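Local coordinates for putative carbohydrate-active enzyme (Uncultured organism, PDB 5WH8), which probably hydrolyses O-glycosidic bonds in cellulose-like polysaccharides through this glycoside hydrolase family 5 domain, one piece of a longer multi-modular protein, at residues A[57-61]-A[307-313]; A[2-8]-A[98-103]; A[237-241]-A[299-303]. One frame throughout, in Å; residues are numbered along the deposited sequence.

Contacts 1 and 2 lie side by side at the outer edge of the fold, at the end of the barrel where its strands begin, and both are only partly buried. They touch: Asp-61 O probably accepts a hydrogen bond from Tyr-103 N, and Pro-7 packs against Tyr-313. Contact 1 sets a salt bridge and a tyrosine hydrogen bond on one carboxylate, beside a small apolar patch, whereas contact 2 is mostly valine, proline and tyrosine packing with one backbone hydrogen bond. Contact 3 is buried and joins the exit of strand 233-239 to helix 298-307 through two hydroxyls and a few apolar side chains. That same helix leads directly into segment 307-313 of contact 1.

Contact 1: A[57-61]-A[307-313]; sequences DWNID and LSQPKSY
Lys-311 leaves its backbone with CG beside the N, bends at chi2 (-59°) and then runs extended, which delivers NZ to Asp-61. Tyr-313 has its ring carbon CG set between its own N and carbonyl carbon (chi1 46°), and this turns the phenol back over Lys-311: CB of Lys-311 lies 3.8 Å above the centre of the ring. Both residues therefore converge on one oxygen. Lys-311 NZ forms a salt bridge of 2.8 Å to Asp-61 OD1 on the syn side, somewhat out of the carboxylate plane, while Tyr-313 OH donates to the same OD1 at 2.9 Å, coming from above the opposite face. Asp-61 CG lies at the edge of the Tyr-313 ring, near its plane, with carboxylate and ring planes 65° apart. Asp-61 OD2, the other oxygen, accepts hydrogen bonds from Arg-32 N and, at 2.9 Å, from a water that itself accepts from Ser-312 N. Such a concentration of donors would be expected to stabilise the negative charge of Asp-61.

In the (beta/alpha)8 barrel, segment 57-61 is the loop between helix 48-56 and strand 62-68, and segment 307-313 is the chain leaving the last helix, 298-307. Asn-59 is the first residue past helix 48-56 to leave helical backbone angles, with positive phi, which asparagine accepts readily. Beside the polar cluster, Leu-307 supplies the apolar half: its CD1 lies 3.9 Å from Ile-60 CG2, the two side chains running the same way, and reaches the edge of the Trp-58 ring at CE3, 4.1 Å away. The indole suits this buried place because it offers a broad hydrocarbon surface while its NE1 is hydrogen-bonded to Trp-293 O.

Contact 2: A[2-8]-A[98-103]; sequences YPEGSPV and AKLGIY
Val-8 sits with its branched side chain between two aromatic rings. Its CG2 lies over the centre of the Tyr-103 ring, 3.6 Å from the centroid and 9° off the normal, a CH-pi contact made almost straight down onto the face. The chi1 of 177° sends CG1 the other way, over the face of Tyr-2 in its own segment. A beta-branched residue suits this place because its two methyls can serve two rings at once. Next to it, Pro-7 CG packs 4.1 Å from Ile-102 CG2, the two side chains pointing the same way, and Tyr-2 CE1 touches Ala-98 CB.

Farther out, Pro-3 lays CG 3.3 Å from Lys-99 O, against the last turn of helix 83-100. Gly-101 follows that turn with positive phi, and its lack of a side chain lets Ser-6 OG come within 3.4 Å of Gly-101 CA.

The polar edge is largely backbone. Val-8 N donates to Gly-101 O at 3.0 Å, nearly straight at the hydrogen (160°), although the donor stands above the carbonyl plane. Pro-3 O is gripped twice, by Ser-6 N and by Ser-6 OG at 2.7 Å, the hydroxyl using an in-plane lone pair; Ser-6 OG also accepts a weak bond from Tyr-9 N. Tyr-103 OH is hydrogen-bonded to Gly-12 O.

The arrangement thus pairs a type II beta turn (Pro-3 to Ser-6), whose last residue is the N-cap of helix 7-11, with a Schellman motif at the end of helix 83-100, where the chain turns into barrel strand 103-109.

Contact 3: A[237-241]-A[299-303]; sequences EFGTT and SGQYI. With EDO (1,2-ethanediol), chain E.
Thr-240 points its side chain at helix 298-307, and each of its atoms meets something there. CB lies 3.7 Å from Ser-299 OG. At the first branch, OG1 donates a hydrogen bond of 2.8 Å to Ser-299 OG. The second branch, the methyl CG2, lies 3.6 Å from Ser-299 OG, passes alongside the Tyr-302 ring, 4.1 Å from its CD2, and comes equally near to Ile-303 CD1. The torsion explains the division of labour: at chi1 58° OG1 stands between the backbone N and the carbonyl carbon, and CG2 lies beside the N, which turns it toward Tyr-302 and Ile-303. Threonine fits because it offers one hydroxyl and one methyl to a helix face that presents both a serine hydroxyl and apolar groups. Serine answers it well, since its OG extends away from its own backbone N (chi1 -177°) to receive the bond in a buried setting.

Ile-303 also reaches across to the strand: its CD1 touches the Phe-238 ring at CZ, 3.9 Å away, the two side chains approaching from opposite directions. On another side of the helix, Gln-301 OE1 accepts a weak bond from a bound 1,2-ethanediol, probably from the crystallisation liquor.

Phe-238 lies on strand 233-239, the seventh of the (beta/alpha)8 barrel, whose C-terminal end carries the catalytic nucleophile in family 5 relatives. The ring of Phe-238 also meets Phe-210 and Trp-268, whereas Tyr-302 stacks on Phe-251 and its OH is hydrogen-bonded to Asn-255 OD1. Helix 298-307 consequently packs beside helix 251-263, with Ile-303 also resting on Asn-270 of the eighth strand, 268-273.

Contact 1: A[57-61]-A[307-313]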
loop_
_atom_site.group_PDB
_atom_site.type_symbol
_atom_site.label_atom_id
_atom_site.label_comp_id
_atom_site.label_asym_id
_atom_site.label_seq_id
_atom_site.Cartn_x
_atom_site.Cartn_y
_atom_site.Cartn_z
ATOM N N ASP A 57 -13.145 -9.913 10.420
ATOM C CA ASP A 57 -12.605 -11.265 10.607
ATOM C C ASP A 57 -11.079 -11.380 10.486
ATOM O O ASP A 57 -10.467 -12.159 11.207
ATOM C CB ASP A 57 -13.233 -12.241 9.594
ATOM C CG ASP A 57 -14.760 -12.213 9.596
ATOM O OD1 ASP A 57 -15.369 -12.013 10.673
ATOM O OD2 ASP A 57 -15.347 -12.415 8.519
ATOM N N TRP A 58 -10.449 -10.653 9.565
ATOM C CA TRP A 58 -8.990 -10.727 9.456
ATOM C C TRP A 58 -8.299 -9.624 10.278
ATOM O O TRP A 58 -7.086 -9.655 10.408
ATOM C CB TRP A 58 -8.495 -10.621 8.001
ATOM C CG TRP A 58 -8.953 -11.630 6.973
ATOM C CD1 TRP A 58 -10.195 -12.202 6.831
ATOM C CD2 TRP A 58 -8.151 -12.147 5.910
ATOM N NE1 TRP A 58 -10.204 -13.031 5.733
ATOM C CE2 TRP A 58 -8.958 -13.020 5.156
ATOM C CE3 TRP A 58 -6.823 -11.948 5.516
ATOM C CZ2 TRP A 58 -8.487 -13.688 4.036
ATOM C CZ3 TRP A 58 -6.356 -12.603 4.415
ATOM C CH2 TRP A 58 -7.180 -13.471 3.673
ATOM N N ASN A 59 -9.050 -8.639 10.773
ATOM C CA ASN A 59 -8.501 -7.586 11.632
ATOM C C ASN A 59 -7.502 -6.668 10.908
ATOM O O ASN A 59 -6.541 -6.193 11.517
ATOM C CB ASN A 59 -7.834 -8.202 12.868
ATOM C CG ASN A 59 -8.730 -9.203 13.568
ATOM O OD1 ASN A 59 -8.439 -10.404 13.619
ATOM N ND2 ASN A 59 -9.839 -8.715 14.097
ATOM N N ILE A 60 -7.723 -6.388 9.621
ATOM C CA ILE A 60 -6.786 -5.515 8.911
ATOM C C ILE A 60 -6.939 -4.068 9.368
ATOM O O ILE A 60 -8.019 -3.659 9.812
ATOM C CB ILE A 60 -6.936 -5.553 7.357
ATOM C CG1 ILE A 60 -8.263 -4.962 6.841
ATOM C CG2 ILE A 60 -6.708 -6.979 6.829
ATOM C CD1 ILE A 60 -8.279 -4.719 5.333
ATOM N N ASP A 61 -5.851 -3.315 9.250
ATOM C CA ASP A 61 -5.826 -1.888 9.575
ATOM C C ASP A 61 -5.900 -1.009 8.335
ATOM O O ASP A 61 -6.178 0.194 8.440
ATOM C CB ASP A 61 -4.543 -1.515 10.297
ATOM C CG ASP A 61 -4.339 -2.265 11.595
ATOM O OD1 ASP A 61 -5.283 -2.337 12.419
ATOM O OD2 ASP A 61 -3.208 -2.773 11.777
ATOM N N LEU A 307 -1.968 -11.048 11.381
ATOM C CA LEU A 307 -2.915 -9.952 11.568
ATOM C C LEU A 307 -3.710 -10.037 12.871
ATOM O O LEU A 307 -4.233 -9.018 13.345
ATOM C CB LEU A 307 -3.888 -9.914 10.391
ATOM C CG LEU A 307 -3.339 -9.472 9.045
ATOM C CD1 LEU A 307 -4.282 -9.840 7.897
ATOM C CD2 LEU A 307 -3.059 -7.958 9.016
ATOM N N SER A 308 -3.812 -11.233 13.447
ATOM C CA SER A 308 -4.620 -11.449 14.639
ATOM C C SER A 308 -3.885 -11.073 15.915
ATOM O O SER A 308 -4.459 -11.124 16.994
ATOM C CB SER A 308 -5.074 -12.907 14.724
ATOM O OG SER A 308 -4.037 -13.739 15.236
ATOM N N GLN A 309 -2.611 -10.701 15.801
ATOM C CA GLN A 309 -1.837 -10.285 16.977
ATOM C C GLN A 309 -2.376 -8.962 17.526
ATOM O O GLN A 309 -3.097 -8.231 16.837
ATOM C CB GLN A 309 -0.352 -10.142 16.628
ATOM C CG GLN A 309 0.298 -11.413 16.079
ATOM C CD GLN A 309 0.049 -12.651 16.928
ATOM O OE1 GLN A 309 0.264 -12.657 18.137
ATOM N NE2 GLN A 309 -0.402 -13.718 16.281
ATOM N N PRO A 310 -2.050 -8.653 18.787
ATOM C CA PRO A 310 -2.449 -7.349 19.339
ATOM C C PRO A 310 -2.043 -6.184 18.434
ATOM O O PRO A 310 -0.974 -6.219 17.817
ATOM C CB PRO A 310 -1.700 -7.291 20.670
ATOM C CG PRO A 310 -1.527 -8.718 21.055
ATOM C CD PRO A 310 -1.339 -9.478 19.780
ATOM N N LYS A 311 -2.904 -5.178 18.354
ATOM C CA LYS A 311 -2.620 -3.988 17.552
ATOM C C LYS A 311 -1.302 -3.352 17.934
ATOM O O LYS A 311 -0.959 -3.234 19.121
ATOM C CB LYS A 311 -3.732 -2.953 17.695
ATOM C CG LYS A 311 -5.105 -3.369 17.208
ATOM C CD LYS A 311 -5.101 -3.748 15.725
ATOM C CE LYS A 311 -6.502 -3.931 15.198
ATOM N NZ LYS A 311 -6.524 -4.421 13.800
ATOM N N SER A 312 -0.581 -2.909 16.912
ATOM C CA SER A 312 0.712 -2.266 17.076
ATOM C C SER A 312 0.548 -0.734 17.085
ATOM O O SER A 312 1.240 0.023 16.386
ATOM C CB SER A 312 1.663 -2.712 15.975
ATOM O OG SER A 312 2.995 -2.433 16.322
ATOM N N TYR A 313 -0.401 -0.301 17.904
ATOM C CA TYR A 313 -0.621 1.104 18.183
ATOM C C TYR A 313 -1.416 1.214 19.465
ATOM O O TYR A 313 -2.003 0.233 19.939
ATOM C CB TYR A 313 -1.348 1.807 17.031
ATOM C CG TYR A 313 -2.563 1.114 16.442
ATOM C CD1 TYR A 313 -3.820 1.196 17.042
ATOM C CD2 TYR A 313 -2.454 0.415 15.254
ATOM C CE1 TYR A 313 -4.939 0.592 16.466
ATOM C CE2 TYR A 313 -3.553 -0.199 14.680
ATOM C CZ TYR A 313 -4.785 -0.114 15.276
ATOM O OH TYR A 313 -5.894 -0.727 14.692
HETATM O O HOH W 1 -1.314 -2.899 13.989
#

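Contact 2: A[2-8]-A[98-103]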
loop_
_atom_site.group_PDB
_atom_site.type_symbol
_atom_site.label_atom_id
_atom_site.label_comp_id
_atom_site.label_asym_id
_atom_site.label_seq_id
_atom_site.Cartn_x
_atom_site.Cartn_y
_atom_site.Cartn_z
ATOM N N TYR A 2 -16.037 8.223 11.797
ATOM C CA TYR A 2 -15.501 6.875 11.649
ATOM C C TYR A 2 -16.042 5.961 12.759
ATOM O O TYR A 2 -16.262 6.404 13.892
ATOM C CB TYR A 2 -13.966 6.920 11.648
ATOM C CG TYR A 2 -13.385 7.665 10.452
ATOM C CD1 TYR A 2 -13.305 7.060 9.202
ATOM C CD2 TYR A 2 -12.897 8.959 10.571
ATOM C CE1 TYR A 2 -12.764 7.720 8.102
ATOM C CE2 TYR A 2 -12.363 9.637 9.466
ATOM C CZ TYR A 2 -12.298 9.002 8.238
ATOM O OH TYR A 2 -11.771 9.639 7.131
ATOM N N PRO A 3 -16.260 4.672 12.443
ATOM C CA PRO A 3 -16.918 3.818 13.435
ATOM C C PRO A 3 -16.067 3.578 14.695
ATOM O O PRO A 3 -14.834 3.384 14.645
ATOM C CB PRO A 3 -17.179 2.524 12.663
ATOM C CG PRO A 3 -16.243 2.574 11.482
ATOM C CD PRO A 3 -16.088 3.991 11.146
ATOM N N GLU A 4 -16.752 3.599 15.833
ATOM C CA GLU A 4 -16.116 3.337 17.121
ATOM C C GLU A 4 -15.290 2.060 17.109
ATOM O O GLU A 4 -15.725 1.009 16.643
ATOM C CB GLU A 4 -17.188 3.271 18.220
ATOM C CG GLU A 4 -17.834 4.616 18.476
ATOM C CD GLU A 4 -19.044 4.553 19.399
ATOM O OE1 GLU A 4 -19.678 3.478 19.501
ATOM O OE2 GLU A 4 -19.366 5.588 20.020
ATOM N N GLY A 5 -14.073 2.159 17.639
ATOM C CA GLY A 5 -13.227 1.000 17.815
ATOM C C GLY A 5 -12.425 0.632 16.582
ATOM O O GLY A 5 -11.618 -0.306 16.626
ATOM N N SER A 6 -12.602 1.375 15.492
ATOM C CA SER A 6 -11.894 1.064 14.246
ATOM C C SER A 6 -10.488 1.655 14.231
ATOM O O SER A 6 -10.206 2.589 14.990
ATOM C CB SER A 6 -12.676 1.584 13.031
ATOM O OG SER A 6 -12.752 3.004 13.006
ATOM N N PRO A 7 -9.607 1.133 13.358
ATOM C CA PRO A 7 -8.244 1.680 13.271
ATOM C C PRO A 7 -8.188 3.201 13.039
ATOM O O PRO A 7 -7.367 3.891 13.644
ATOM C CB PRO A 7 -7.632 0.890 12.091
ATOM C CG PRO A 7 -8.332 -0.476 12.181
ATOM C CD PRO A 7 -9.766 -0.109 12.563
ATOM N N VAL A 8 -9.062 3.757 12.203
ATOM C CA VAL A 8 -9.008 5.198 11.917
ATOM C C VAL A 8 -9.610 5.989 13.098
ATOM O O VAL A 8 -9.154 7.080 13.422
ATOM C CB VAL A 8 -9.737 5.571 10.593
ATOM C CG1 VAL A 8 -9.719 7.094 10.365
ATOM C CG2 VAL A 8 -9.119 4.829 9.409
ATOM N N ALA A 98 -13.690 4.030 4.334
ATOM C CA ALA A 98 -14.099 5.048 5.313
ATOM C C ALA A 98 -15.214 4.535 6.220
ATOM O O ALA A 98 -15.178 4.749 7.437
ATOM C CB ALA A 98 -14.547 6.324 4.623
ATOM N N LYS A 99 -16.213 3.886 5.626
ATOM C CA LYS A 99 -17.356 3.373 6.382
ATOM C C LYS A 99 -16.942 2.317 7.401
ATOM O O LYS A 99 -17.588 2.178 8.447
ATOM C CB LYS A 99 -18.409 2.795 5.433
ATOM C CG LYS A 99 -19.206 3.863 4.685
ATOM C CD LYS A 99 -20.185 3.237 3.693
ATOM C CE LYS A 99 -21.221 4.246 3.198
ATOM N NZ LYS A 99 -20.619 5.574 2.883
ATOM N N LEU A 100 -15.865 1.583 7.093
ATOM C CA LEU A 100 -15.318 0.550 7.975
ATOM C C LEU A 100 -14.228 1.063 8.913
ATOM O O LEU A 100 -13.795 0.329 9.788
ATOM C CB LEU A 100 -14.751 -0.611 7.135
ATOM C CG LEU A 100 -15.799 -1.397 6.341
ATOM C CD1 LEU A 100 -15.122 -2.302 5.301
ATOM C CD2 LEU A 100 -16.684 -2.239 7.267
ATOM N N GLY A 101 -13.804 2.315 8.750
ATOM C CA GLY A 101 -12.763 2.893 9.585
ATOM C C GLY A 101 -11.393 2.264 9.396
ATOM O O GLY A 101 -10.673 2.073 10.379
ATOM N N ILE A 102 -11.028 1.930 8.159
ATOM C CA ILE A 102 -9.648 1.517 7.871
ATOM C C ILE A 102 -8.961 2.449 6.889
ATOM O O ILE A 102 -9.611 3.144 6.085
ATOM C CB ILE A 102 -9.544 0.076 7.310
ATOM C CG1 ILE A 102 -10.387 -0.123 6.050
ATOM C CG2 ILE A 102 -9.929 -0.944 8.421
ATOM C CD1 ILE A 102 -10.015 -1.413 5.299
ATOM N N TYR A 103 -7.644 2.452 6.955
ATOM C CA TYR A 103 -6.834 3.279 6.066
ATOM C C TYR A 103 -6.869 2.685 4.644
ATOM O O TYR A 103 -7.095 1.481 4.443
ATOM C CB TYR A 103 -5.394 3.422 6.633
ATOM C CG TYR A 103 -5.406 4.193 7.931
ATOM C CD1 TYR A 103 -5.423 5.587 7.926
ATOM C CD2 TYR A 103 -5.519 3.539 9.157
ATOM C CE1 TYR A 103 -5.515 6.298 9.095
ATOM C CE2 TYR A 103 -5.594 4.248 10.333
ATOM C CZ TYR A 103 -5.594 5.624 10.289
ATOM O OH TYR A 103 -5.703 6.302 11.482
#

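Contact 3: A[237-241]-A[299-303]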
loop_
_atom_site.group_PDB
_atom_site.type_symbol
_atom_site.label_atom_id
_atom_site.label_comp_id
_atom_site.label_asym_id
_atom_site.label_seq_id
_atom_site.Cartn_x
_atom_site.Cartn_y
_atom_site.Cartn_z
ATOM N N GLU A 237 3.987 -3.476 -0.151
ATOM C CA GLU A 237 3.770 -4.779 -0.767
ATOM C C GLU A 237 4.852 -5.768 -0.324
ATOM O O GLU A 237 6.041 -5.473 -0.442
ATOM C CB GLU A 237 3.761 -4.670 -2.299
ATOM C CG GLU A 237 3.209 -5.907 -3.011
ATOM C CD GLU A 237 3.317 -5.795 -4.529
ATOM O OE1 GLU A 237 2.771 -4.827 -5.119
ATOM O OE2 GLU A 237 3.959 -6.685 -5.118
ATOM N N PHE A 238 4.454 -6.947 0.151
ATOM C CA PHE A 238 5.392 -8.044 0.298
ATOM C C PHE A 238 4.659 -9.360 0.095
ATOM O O PHE A 238 3.436 -9.437 0.239
ATOM C CB PHE A 238 6.074 -8.053 1.677
ATOM C CG PHE A 238 5.162 -8.571 2.772
ATOM C CD1 PHE A 238 4.247 -7.710 3.358
ATOM C CD2 PHE A 238 5.187 -9.896 3.194
ATOM C CE1 PHE A 238 3.369 -8.151 4.331
ATOM C CE2 PHE A 238 4.291 -10.347 4.148
ATOM C CZ PHE A 238 3.400 -9.460 4.737
ATOM N N GLY A 239 5.436 -10.398 -0.184
ATOM C CA GLY A 239 4.897 -11.739 -0.356
ATOM C C GLY A 239 5.655 -12.789 0.424
ATOM O O GLY A 239 6.788 -12.588 0.878
ATOM N N THR A 240 5.012 -13.942 0.563
ATOM C CA THR A 240 5.578 -15.085 1.265
ATOM C C THR A 240 6.285 -16.044 0.307
ATOM O O THR A 240 6.805 -17.071 0.719
ATOM C CB THR A 240 4.473 -15.851 1.997
ATOM O OG1 THR A 240 3.497 -16.245 1.019
ATOM C CG2 THR A 240 3.815 -14.999 3.057
ATOM N N THR A 241 6.232 -15.718 -0.974
ATOM C CA THR A 241 6.779 -16.527 -2.058
ATOM C C THR A 241 8.038 -15.868 -2.626
ATOM O O THR A 241 8.476 -14.807 -2.155
ATOM C CB THR A 241 5.734 -16.667 -3.174
ATOM O OG1 THR A 241 5.380 -15.344 -3.601
ATOM C CG2 THR A 241 4.503 -17.394 -2.696
ATOM N N SER A 299 -0.803 -19.543 2.458
ATOM C CA SER A 299 -0.261 -18.195 2.686
ATOM C C SER A 299 -1.267 -17.279 3.410
ATOM O O SER A 299 -0.906 -16.565 4.353
ATOM C CB SER A 299 0.181 -17.553 1.353
ATOM O OG SER A 299 0.784 -16.260 1.542
ATOM N N GLY A 300 -2.538 -17.321 3.015
ATOM C CA GLY A 300 -3.558 -16.526 3.683
ATOM C C GLY A 300 -3.742 -16.885 5.164
ATOM O O GLY A 300 -3.997 -16.028 6.025
ATOM N N GLN A 301 -3.615 -18.171 5.475
ATOM C CA GLN A 301 -3.726 -18.629 6.859
ATOM C C GLN A 301 -2.604 -18.022 7.709
ATOM O O GLN A 301 -2.838 -17.536 8.811
ATOM C CB GLN A 301 -3.713 -20.166 6.898
ATOM C CG GLN A 301 -3.758 -20.765 8.280
ATOM C CD GLN A 301 -3.857 -22.284 8.220
ATOM O OE1 GLN A 301 -4.877 -22.878 8.605
ATOM N NE2 GLN A 301 -2.806 -22.919 7.714
ATOM N N TYR A 302 -1.394 -18.032 7.161
ATOM C CA TYR A 302 -0.221 -17.498 7.840
ATOM C C TYR A 302 -0.363 -15.994 8.062
ATOM O O TYR A 302 -0.150 -15.504 9.173
ATOM C CB TYR A 302 1.040 -17.815 7.021
ATOM C CG TYR A 302 2.298 -17.064 7.438
ATOM C CD1 TYR A 302 3.156 -17.581 8.390
ATOM C CD2 TYR A 302 2.630 -15.865 6.846
ATOM C CE1 TYR A 302 4.315 -16.908 8.748
ATOM C CE2 TYR A 302 3.782 -15.173 7.202
ATOM C CZ TYR A 302 4.609 -15.694 8.158
ATOM O OH TYR A 302 5.736 -14.970 8.486
ATOM N N ILE A 303 -0.782 -15.264 7.027
ATOM C CA ILE A 303 -0.961 -13.819 7.147
ATOM C C ILE A 303 -2.118 -13.446 8.080
ATOM O O ILE A 303 -1.980 -12.556 8.913
ATOM C CB ILE A 303 -1.159 -13.185 5.722
ATOM C CG1 ILE A 303 0.084 -13.423 4.858
ATOM C CG2 ILE A 303 -1.539 -11.694 5.825
ATOM C CD1 ILE A 303 1.356 -12.686 5.333
HETATM C C1 EDO E . -4.745 -24.174 3.579
HETATM O O1 EDO E . -5.173 -25.529 3.758
HETATM C C2 EDO E . -5.632 -23.265 4.416
HETATM O O2 EDO E . -5.564 -23.676 5.778
#